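Local coordinates for protein hydrogenase maturation factor (Thermoanaerobacter tengcongensis, PDB 3VTI) that probably dehydrates, at the expense of ATP, the carbamoyl group that HypF places on its cysteine, giving a thiocyanate for [NiFe]-hydrogenase maturation, at residues S213-L227 with I281-I295. Numbering follows the deposited sequence.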
ATOM      1  N   SER C 213      14.338  25.613 -10.767  1.00 52.95           N
ATOM      2  CA  SER C 213      15.489  25.849 -11.647  1.00 55.65           C
ATOM      3  C   SER C 213      15.409  25.120 -12.979  1.00 56.51           C
ATOM      4  O   SER C 213      15.593  25.723 -14.035  1.00 58.35           O
ATOM      5  CB  SER C 213      16.791  25.463 -10.953  1.00 56.59           C
ATOM      6  OG  SER C 213      17.308  26.562 -10.223  1.00 59.15           O
ATOM      7  N   LYS C 214      15.146  23.821 -12.915  1.00 55.56           N
ATOM      8  CA  LYS C 214      15.038  22.994 -14.109  1.00 56.64           C
ATOM      9  C   LYS C 214      13.954  23.531 -15.046  1.00 56.39           C
ATOM     10  O   LYS C 214      14.226  23.830 -16.210  1.00 58.37           O
ATOM     11  CB  LYS C 214      14.757  21.533 -13.718  1.00 55.53           C
ATOM     12  CG  LYS C 214      14.775  20.548 -14.871  1.00 57.86           C
ATOM     13  CD  LYS C 214      14.371  19.143 -14.413  1.00 58.66           C
ATOM     14  CE  LYS C 214      14.173  18.218 -15.613  1.00 61.70           C
ATOM     15  NZ  LYS C 214      13.855  16.804 -15.221  1.00 63.00           N
ATOM     16  N   MET C 215      12.746  23.690 -14.517  1.00 54.07           N
ATOM     17  CA  MET C 215      11.576  23.995 -15.337  1.00 54.05           C
ATOM     18  C   MET C 215      11.486  25.446 -15.792  1.00 55.07           C
ATOM     19  O   MET C 215      11.054  25.718 -16.913  1.00 56.38           O
ATOM     20  CB  MET C 215      10.295  23.565 -14.623  1.00 51.85           C
ATOM     21  CG  MET C 215      10.192  22.050 -14.382  1.00 51.59           C
ATOM     22  SD  MET C 215       9.820  21.083 -15.868  1.00 52.34           S
ATOM     23  CE  MET C 215      11.443  20.743 -16.509  1.00 58.34           C
ATOM     24  N   SER C 216      11.892  26.373 -14.929  1.00 54.59           N
ATOM     25  CA  SER C 216      11.925  27.787 -15.291  1.00 55.49           C
ATOM     26  C   SER C 216      13.179  28.131 -16.081  1.00 57.73           C
ATOM     27  O   SER C 216      13.230  29.165 -16.741  1.00 59.90           O
ATOM     28  CB  SER C 216      11.815  28.681 -14.050  1.00 54.45           C
ATOM     29  OG  SER C 216      10.483  28.755 -13.575  1.00 51.77           O
ATOM     30  N   GLY C 217      14.188  27.268 -16.014  1.00 57.77           N
ATOM     31  CA  GLY C 217      15.457  27.522 -16.678  1.00 59.95           C
ATOM     32  C   GLY C 217      16.183  28.697 -16.049  1.00 60.67           C
ATOM     33  O   GLY C 217      16.683  29.582 -16.753  1.00 62.99           O
ATOM     34  N   VAL C 218      16.231  28.700 -14.718  1.00 58.66           N
ATOM     35  CA  VAL C 218      16.860  29.768 -13.945  1.00 58.93           C
ATOM     36  C   VAL C 218      17.685  29.189 -12.798  1.00 58.13           C
ATOM     37  O   VAL C 218      17.740  27.976 -12.613  1.00 56.90           O
ATOM     38  CB  VAL C 218      15.806  30.734 -13.338  1.00 57.96           C
ATOM     39  CG1 VAL C 218      15.011  31.457 -14.430  1.00 59.34           C
ATOM     40  CG2 VAL C 218      14.876  29.995 -12.368  1.00 54.52           C
ATOM     41  N   GLY C 219      18.321  30.066 -12.027  1.00 58.77           N
ATOM     42  CA  GLY C 219      19.001  29.662 -10.802  1.00 58.18           C
ATOM     43  C   GLY C 219      18.351  30.296  -9.594  1.00 56.64           C
ATOM     44  O   GLY C 219      17.532  31.202  -9.735  1.00 56.65           O
ATOM     45  N   ILE C 220      18.696  29.809  -8.406  1.00 55.63           N
ATOM     46  CA  ILE C 220      18.133  30.349  -7.166  1.00 54.36           C
ATOM     47  C   ILE C 220      19.197  30.474  -6.081  1.00 55.11           C
ATOM     48  O   ILE C 220      19.946  29.524  -5.805  1.00 55.46           O
ATOM     49  CB  ILE C 220      16.920  29.522  -6.638  1.00 51.79           C
ATOM     50  CG1 ILE C 220      15.810  29.466  -7.692  1.00 51.20           C
ATOM     51  CG2 ILE C 220      16.362  30.154  -5.360  1.00 51.05           C
ATOM     52  CD1 ILE C 220      14.539  28.783  -7.247  1.00 48.90           C
ATOM     53  N   LYS C 221      19.236  31.648  -5.483  1.00 55.53           N
ATOM     54  CA  LYS C 221      20.111  31.898  -4.386  1.00 56.32           C
ATOM     55  C   LYS C 221      19.345  32.099  -3.114  1.00 54.89           C
ATOM     56  O   LYS C 221      18.495  32.940  -3.025  1.00 54.47           O
ATOM     57  CB  LYS C 221      20.971  33.110  -4.667  1.00 58.34           C
ATOM     58  CG  LYS C 221      21.989  33.381  -3.603  1.00 59.91           C
ATOM     59  CD  LYS C 221      23.105  34.224  -4.136  1.00 62.97           C
ATOM     60  CE  LYS C 221      24.122  33.412  -4.889  1.00 62.85           C
ATOM     61  NZ  LYS C 221      25.418  33.385  -4.203  1.00 64.85           N
ATOM     62  N   ILE C 222      19.668  31.298  -2.125  1.00 54.24           N
ATOM     63  CA  ILE C 222      19.092  31.462  -0.793  1.00 53.27           C
ATOM     64  C   ILE C 222      20.120  31.880   0.272  1.00 55.14           C
ATOM     65  O   ILE C 222      21.339  31.788   0.071  1.00 56.30           O
ATOM     66  CB  ILE C 222      18.273  30.229  -0.340  1.00 51.13           C
ATOM     67  CG1 ILE C 222      19.162  28.988  -0.207  1.00 51.46           C
ATOM     68  CG2 ILE C 222      17.103  29.992  -1.293  1.00 49.61           C
ATOM     69  CD1 ILE C 222      18.453  27.761   0.375  1.00 49.41           C
ATOM     70  N   TYR C 223      19.608  32.349   1.406  1.00 55.46           N
ATOM     71  CA  TYR C 223      20.445  32.912   2.461  1.00 57.77           C
ATOM     72  C   TYR C 223      20.293  32.137   3.761  1.00 57.57           C
ATOM     73  O   TYR C 223      19.201  32.054   4.327  1.00 56.43           O
ATOM     74  CB  TYR C 223      20.167  34.419   2.629  1.00 58.69           C
ATOM     75  CG  TYR C 223      20.543  35.202   1.387  1.00 60.17           C
ATOM     76  CD1 TYR C 223      21.814  35.759   1.248  1.00 62.96           C
ATOM     77  CD2 TYR C 223      19.646  35.340   0.324  1.00 59.63           C
ATOM     78  CE1 TYR C 223      22.175  36.458   0.088  1.00 64.97           C
ATOM     79  CE2 TYR C 223      19.993  36.028  -0.835  1.00 61.76           C
ATOM     80  CZ  TYR C 223      21.259  36.586  -0.946  1.00 64.14           C
ATOM     81  OH  TYR C 223      21.604  37.264  -2.090  1.00 65.88           O
ATOM     82  N   GLU C 224      21.402  31.557   4.209  1.00 59.27           N
ATOM     83  CA  GLU C 224      21.448  30.760   5.434  1.00 59.87           C
ATOM     84  C   GLU C 224      20.783  31.440   6.634  1.00 59.61           C
ATOM     85  O   GLU C 224      19.896  30.857   7.257  1.00 58.24           O
ATOM     86  CB  GLU C 224      22.900  30.403   5.769  1.00 62.11           C
ATOM     87  CG  GLU C 224      23.064  29.513   6.992  1.00 63.97           C
ATOM     88  CD  GLU C 224      24.514  29.140   7.233  1.00 68.28           C
ATOM     89  OE1 GLU C 224      25.364  30.062   7.370  1.00 71.11           O
ATOM     90  OE2 GLU C 224      24.798  27.923   7.285  1.00 68.58           O
ATOM     91  N   GLU C 225      21.213  32.664   6.934  1.00 61.18           N
ATOM     92  CA  GLU C 225      20.692  33.453   8.058  1.00 62.10           C
ATOM     93  C   GLU C 225      19.193  33.750   7.992  1.00 60.09           C
ATOM     94  O   GLU C 225      18.577  34.058   9.013  1.00 60.21           O
ATOM     95  CB  GLU C 225      21.457  34.779   8.197  1.00 64.71           C
ATOM     96  CG  GLU C 225      21.686  35.532   6.885  1.00 67.68           C
ATOM     97  CD  GLU C 225      22.870  34.972   6.093  1.00 71.65           C
ATOM     98  OE1 GLU C 225      23.994  34.981   6.640  1.00 74.62           O
ATOM     99  OE2 GLU C 225      22.680  34.511   4.940  1.00 70.98           O
ATOM    100  N   LYS C 226      18.618  33.654   6.797  1.00 58.45           N
ATOM    101  CA  LYS C 226      17.213  33.971   6.583  1.00 56.58           C
ATOM    102  C   LYS C 226      16.302  32.754   6.608  1.00 54.04           C
ATOM    103  O   LYS C 226      15.091  32.901   6.505  1.00 53.44           O
ATOM    104  CB  LYS C 226      17.029  34.732   5.263  1.00 57.06           C
ATOM    105  CG  LYS C 226      17.445  36.206   5.314  1.00 60.00           C
ATOM    106  CD  LYS C 226      16.484  37.033   6.170  1.00 62.17           C
ATOM    107  CE  LYS C 226      17.128  38.328   6.641  1.00 66.17           C
ATOM    108  NZ  LYS C 226      18.111  38.088   7.740  1.00 68.07           N
ATOM    109  N   LEU C 227      16.872  31.563   6.756  1.00 52.86           N
ATOM    110  CA  LEU C 227      16.080  30.327   6.737  1.00 50.36           C
ATOM    111  C   LEU C 227      15.447  30.030   8.096  1.00 49.68           C
ATOM    112  O   LEU C 227      16.155  29.918   9.100  1.00 50.78           O
ATOM    113  CB  LEU C 227      16.917  29.137   6.257  1.00 50.26           C
ATOM    114  CG  LEU C 227      17.509  29.214   4.841  1.00 50.53           C
ATOM    115  CD1 LEU C 227      18.556  28.119   4.595  1.00 50.03           C
ATOM    116  CD2 LEU C 227      16.419  29.174   3.776  1.00 49.33           C
ATOM    117  N   ILE C 281      13.614  34.318   1.668  1.00 50.17           N
ATOM    118  CA  ILE C 281      14.794  33.457   1.825  1.00 50.86           C
ATOM    119  C   ILE C 281      15.832  33.543   0.696  1.00 52.81           C
ATOM    120  O   ILE C 281      16.972  33.120   0.877  1.00 53.52           O
ATOM    121  CB  ILE C 281      14.418  31.968   2.069  1.00 48.95           C
ATOM    122  CG1 ILE C 281      13.603  31.412   0.896  1.00 47.26           C
ATOM    123  CG2 ILE C 281      13.687  31.808   3.408  1.00 48.10           C
ATOM    124  CD1 ILE C 281      13.560  29.903   0.819  1.00 44.99           C
ATOM    125  N   GLY C 282      15.446  34.088  -0.454  1.00 53.87           N
ATOM    126  CA  GLY C 282      16.351  34.140  -1.586  1.00 55.86           C
ATOM    127  C   GLY C 282      15.867  34.905  -2.797  1.00 57.62           C
ATOM    128  O   GLY C 282      14.898  35.668  -2.725  1.00 57.62           O
ATOM    129  N   GLU C 283      16.563  34.684  -3.912  1.00 59.44           N
ATOM    130  CA  GLU C 283      16.354  35.408  -5.165  1.00 61.54           C
ATOM    131  C   GLU C 283      16.623  34.471  -6.347  1.00 61.74           C
ATOM    132  O   GLU C 283      17.528  33.642  -6.300  1.00 61.69           O
ATOM    133  CB  GLU C 283      17.278  36.646  -5.245  1.00 64.11           C
ATOM    134  CG  GLU C 283      16.882  37.657  -6.319  1.00 67.02           C
ATOM    135  CD  GLU C 283      17.836  38.853  -6.445  1.00 72.30           C
ATOM    136  OE1 GLU C 283      19.028  38.653  -6.782  1.00 75.03           O
ATOM    137  OE2 GLU C 283      17.381  40.004  -6.243  1.00 72.86           O
ATOM    138  N   VAL C 284      15.828  34.625  -7.402  1.00 62.33           N
ATOM    139  CA  VAL C 284      15.986  33.873  -8.640  1.00 63.02           C
ATOM    140  C   VAL C 284      17.124  34.462  -9.494  1.00 66.17           C
ATOM    141  O   VAL C 284      17.093  35.637  -9.879  1.00 67.66           O
ATOM    142  CB  VAL C 284      14.664  33.847  -9.432  1.00 62.38           C
ATOM    143  CG1 VAL C 284      14.848  33.177 -10.778  1.00 63.27           C
ATOM    144  CG2 VAL C 284      13.580  33.147  -8.631  1.00 59.52           C
ATOM    145  N   ASN C 285      18.112  33.619  -9.784  1.00 67.39           N
ATOM    146  CA  ASN C 285      19.342  33.997 -10.477  1.00 70.56           C
ATOM    147  C   ASN C 285      19.248  33.900 -11.985  1.00 72.19           C
ATOM    148  O   ASN C 285      18.276  33.387 -12.537  1.00 71.30           O
ATOM    149  CB  ASN C 285      20.496  33.083 -10.043  1.00 70.87           C
ATOM    150  CG  ASN C 285      21.110  33.486  -8.722  1.00 72.02           C
ATOM    151  OD1 ASN C 285      20.771  34.523  -8.138  1.00 74.34           O
ATOM    152  ND2 ASN C 285      22.042  32.667  -8.244  1.00 72.23           N
ATOM    153  N   ASP C 286      20.298  34.399 -12.625  1.00 75.16           N
ATOM    154  CA  ASP C 286      20.544  34.266 -14.051  1.00 77.35           C
ATOM    155  C   ASP C 286      21.234  32.918 -14.263  1.00 77.21           C
ATOM    156  O   ASP C 286      21.069  32.276 -15.305  1.00 77.85           O
ATOM    157  CB  ASP C 286      21.475  35.411 -14.510  1.00 80.47           C
ATOM    158  CG  ASP C 286      21.289  35.785 -15.977  1.00 82.99           C
ATOM    159  OD1 ASP C 286      20.195  35.563 -16.539  1.00 83.16           O
ATOM    160  OD2 ASP C 286      22.242  36.325 -16.574  1.00 86.17           O
ATOM    161  N   SER C 287      22.021  32.515 -13.261  1.00 76.42           N
ATOM    162  CA  SER C 287      22.779  31.275 -13.284  1.00 76.22           C
ATOM    163  C   SER C 287      21.793  30.135 -13.252  1.00 74.07           C
ATOM    164  O   SER C 287      20.748  30.237 -12.607  1.00 72.19           O
ATOM    165  CB  SER C 287      23.678  31.192 -12.051  1.00 76.11           C
ATOM    166  OG  SER C 287      22.913  31.148 -10.853  1.00 72.47           O
ATOM    167  N   LYS C 288      22.102  29.042 -13.931  1.00 74.26           N
ATOM    168  CA  LYS C 288      21.205  27.896 -13.860  1.00 71.65           C
ATOM    169  C   LYS C 288      21.587  26.999 -12.682  1.00 69.90           C
ATOM    170  O   LYS C 288      21.585  25.769 -12.782  1.00 69.23           O
ATOM    171  CB  LYS C 288      21.152  27.172 -15.209  1.00 73.10           C
ATOM    172  CG  LYS C 288      20.455  28.015 -16.277  1.00 74.59           C
ATOM    173  CD  LYS C 288      20.423  27.360 -17.648  1.00 77.56           C
ATOM    174  CE  LYS C 288      19.712  28.279 -18.642  1.00 79.70           C
ATOM    175  NZ  LYS C 288      19.705  27.734 -20.029  1.00 82.15           N
ATOM    176  N   LEU C 289      21.902  27.645 -11.560  1.00 69.07           N
ATOM    177  CA  LEU C 289      22.443  26.981 -10.378  1.00 68.31           C
ATOM    178  C   LEU C 289      21.650  27.272  -9.101  1.00 66.08           C
ATOM    179  O   LEU C 289      21.013  28.324  -8.971  1.00 65.33           O
ATOM    180  CB  LEU C 289      23.905  27.384 -10.166  1.00 70.55           C
ATOM    181  CG  LEU C 289      25.033  26.802 -11.025  1.00 73.25           C
ATOM    182  CD1 LEU C 289      24.988  25.275 -11.065  1.00 72.49           C
ATOM    183  CD2 LEU C 289      25.051  27.389 -12.442  1.00 76.05           C
ATOM    184  N   VAL C 290      21.704  26.332  -8.161  1.00 65.00           N
ATOM    185  CA  VAL C 290      21.058  26.493  -6.869  1.00 63.25           C
ATOM    186  C   VAL C 290      22.131  26.660  -5.802  1.00 64.56           C
ATOM    187  O   VAL C 290      22.840  25.708  -5.466  1.00 65.01           O
ATOM    188  CB  VAL C 290      20.111  25.305  -6.532  1.00 61.24           C
ATOM    189  CG1 VAL C 290      19.403  25.531  -5.184  1.00 59.58           C
ATOM    190  CG2 VAL C 290      19.088  25.109  -7.638  1.00 59.76           C
ATOM    191  N   THR C 291      22.235  27.883  -5.281  1.00 65.41           N
ATOM    192  CA  THR C 291      23.311  28.266  -4.372  1.00 67.31           C
ATOM    193  C   THR C 291      22.799  28.821  -3.041  1.00 66.64           C
ATOM    194  O   THR C 291      21.734  29.427  -2.976  1.00 65.13           O
ATOM    195  CB  THR C 291      24.239  29.320  -5.027  1.00 70.02           C
ATOM    196  OG1 THR C 291      23.494  30.509  -5.320  1.00 69.40           O
ATOM    197  CG2 THR C 291      24.866  28.777  -6.316  1.00 71.43           C
ATOM    198  N   ILE C 292      23.575  28.612  -1.984  1.00 68.28           N
ATOM    199  CA  ILE C 292      23.260  29.159  -0.664  1.00 68.58           C
ATOM    200  C   ILE C 292      24.410  30.014  -0.128  1.00 71.78           C
ATOM    201  O   ILE C 292      25.567  29.594  -0.127  1.00 73.73           O
ATOM    202  CB  ILE C 292      22.874  28.048   0.356  1.00 67.10           C
ATOM    203  CG1 ILE C 292      22.537  28.659   1.722  1.00 66.38           C
ATOM    204  CG2 ILE C 292      23.970  26.988   0.459  1.00 68.00           C
ATOM    205  CD1 ILE C 292      22.000  27.681   2.734  1.00 64.50           C
ATOM    206  N   ASN C 293      24.076  31.219   0.315  1.00 73.15           N
ATOM    207  CA  ASN C 293      25.050  32.131   0.901  1.00 76.37           C
ATOM    208  C   ASN C 293      25.034  32.057   2.418  1.00 77.02           C
ATOM    209  O   ASN C 293      23.971  32.132   3.037  1.00 75.38           O
ATOM    210  CB  ASN C 293      24.780  33.574   0.459  1.00 77.12           C
ATOM    211  CG  ASN C 293      25.598  33.984  -0.751  1.00 79.34           C
ATOM    212  OD1 ASN C 293      25.825  33.193  -1.666  1.00 79.62           O
ATOM    213  ND2 ASN C 293      26.044  35.236  -0.761  1.00 81.10           N
ATOM    214  N   THR C 294      26.217  31.905   3.008  1.00 80.15           N
ATOM    215  CA  THR C 294      26.372  31.961   4.459  1.00 81.90           C
ATOM    216  C   THR C 294      26.610  33.414   4.885  1.00 84.47           C
ATOM    217  O   THR C 294      26.632  34.325   4.041  1.00 85.15           O
ATOM    218  CB  THR C 294      27.539  31.068   4.954  1.00 83.42           C
ATOM    219  OG1 THR C 294      28.793  31.637   4.552  1.00 86.60           O
ATOM    220  CG2 THR C 294      27.425  29.646   4.408  1.00 82.52           C
ATOM    221  N   ILE C 295      26.771  33.628   6.192  1.00 86.49           N
ATOM    222  CA  ILE C 295      27.165  34.936   6.725  1.00 89.63           C
ATOM    223  C   ILE C 295      28.495  35.396   6.108  1.00 93.11           C
ATOM    224  O   ILE C 295      29.439  34.599   5.968  1.00 94.31           O
ATOM    225  CB  ILE C 295      27.243  34.959   8.294  1.00 90.33           C
ATOM    226  CG1 ILE C 295      28.108  33.806   8.841  1.00 91.49           C
ATOM    227  CG2 ILE C 295      25.850  34.919   8.914  1.00 88.39           C
ATOM    228  CD1 ILE C 295      28.528  33.960  10.313  1.00 93.47           C
TER
HETATM  229  O   HOH W   1      27.614  35.088  -3.816  1.00 17.21           O
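Lys221 N and Ile222 N bond to opposite neighbours, Glu283 O (2.7 Å) and Thr291 O, so that strand 219-223 is hydrogen-bonded on both edges to segment 281-295, antiparallel to strand 281-285 and parallel to strand 290-293. Toward the antiparallel neighbour, Tyr223 N also reaches Ile281 O. Toward the parallel neighbour the bonds alternate: Leu289 O and Thr291 O accept from the amides of Ile220 and Ile222, whose own carbonyls receive Thr291 N and Asn293 N. One more rung, Glu224 N to Asn293 O at 2.9 Å, carries the pairing into the 3-10 turn. Strand 219-223 is thus inserted between two strands joined by the short 286-289 connection, a mixed-sheet topology within the C-terminal AIR synthase-related domain; beyond them lie strands 146-149 and 299-301, and Ile281 and Gly282 form a classic beta bulge facing Val147. Polar side chains gather on the face bearing Lys221, Thr291 and Asn293. With CG anti to the backbone N (chi1 -176°) and a bend further out, the Lys221 chain passes Thr291 and brings NZ to Asn293 OD1 (2.6 Å), approaching from above the amide carbonyl plane. The same amine also bonds to a water at 2.8 Å from Lys221 NZ and, separately, to the hydroxyl of Ser299. A methionine in place of Lys221 would probably deprive Asn293 OD1 of its charged donor and leave the amide less fixed in its rotation. Alongside the Asn293 side chain, Tyr223 CD1 packs 3.8 Å from Asn293 CB, the ring and amide planes 70° apart. The apolar face is covered by helix 204-216, whose Leu209 touches Ile220 and Ile222. There Ile222 CG1 lies against Ile292 CB (3.9 Å), while the two methyl branches of Leu227 divide, CD1 meeting Ile292 CD1 and CD2 meeting Ile281 CG2 (3.8 Å).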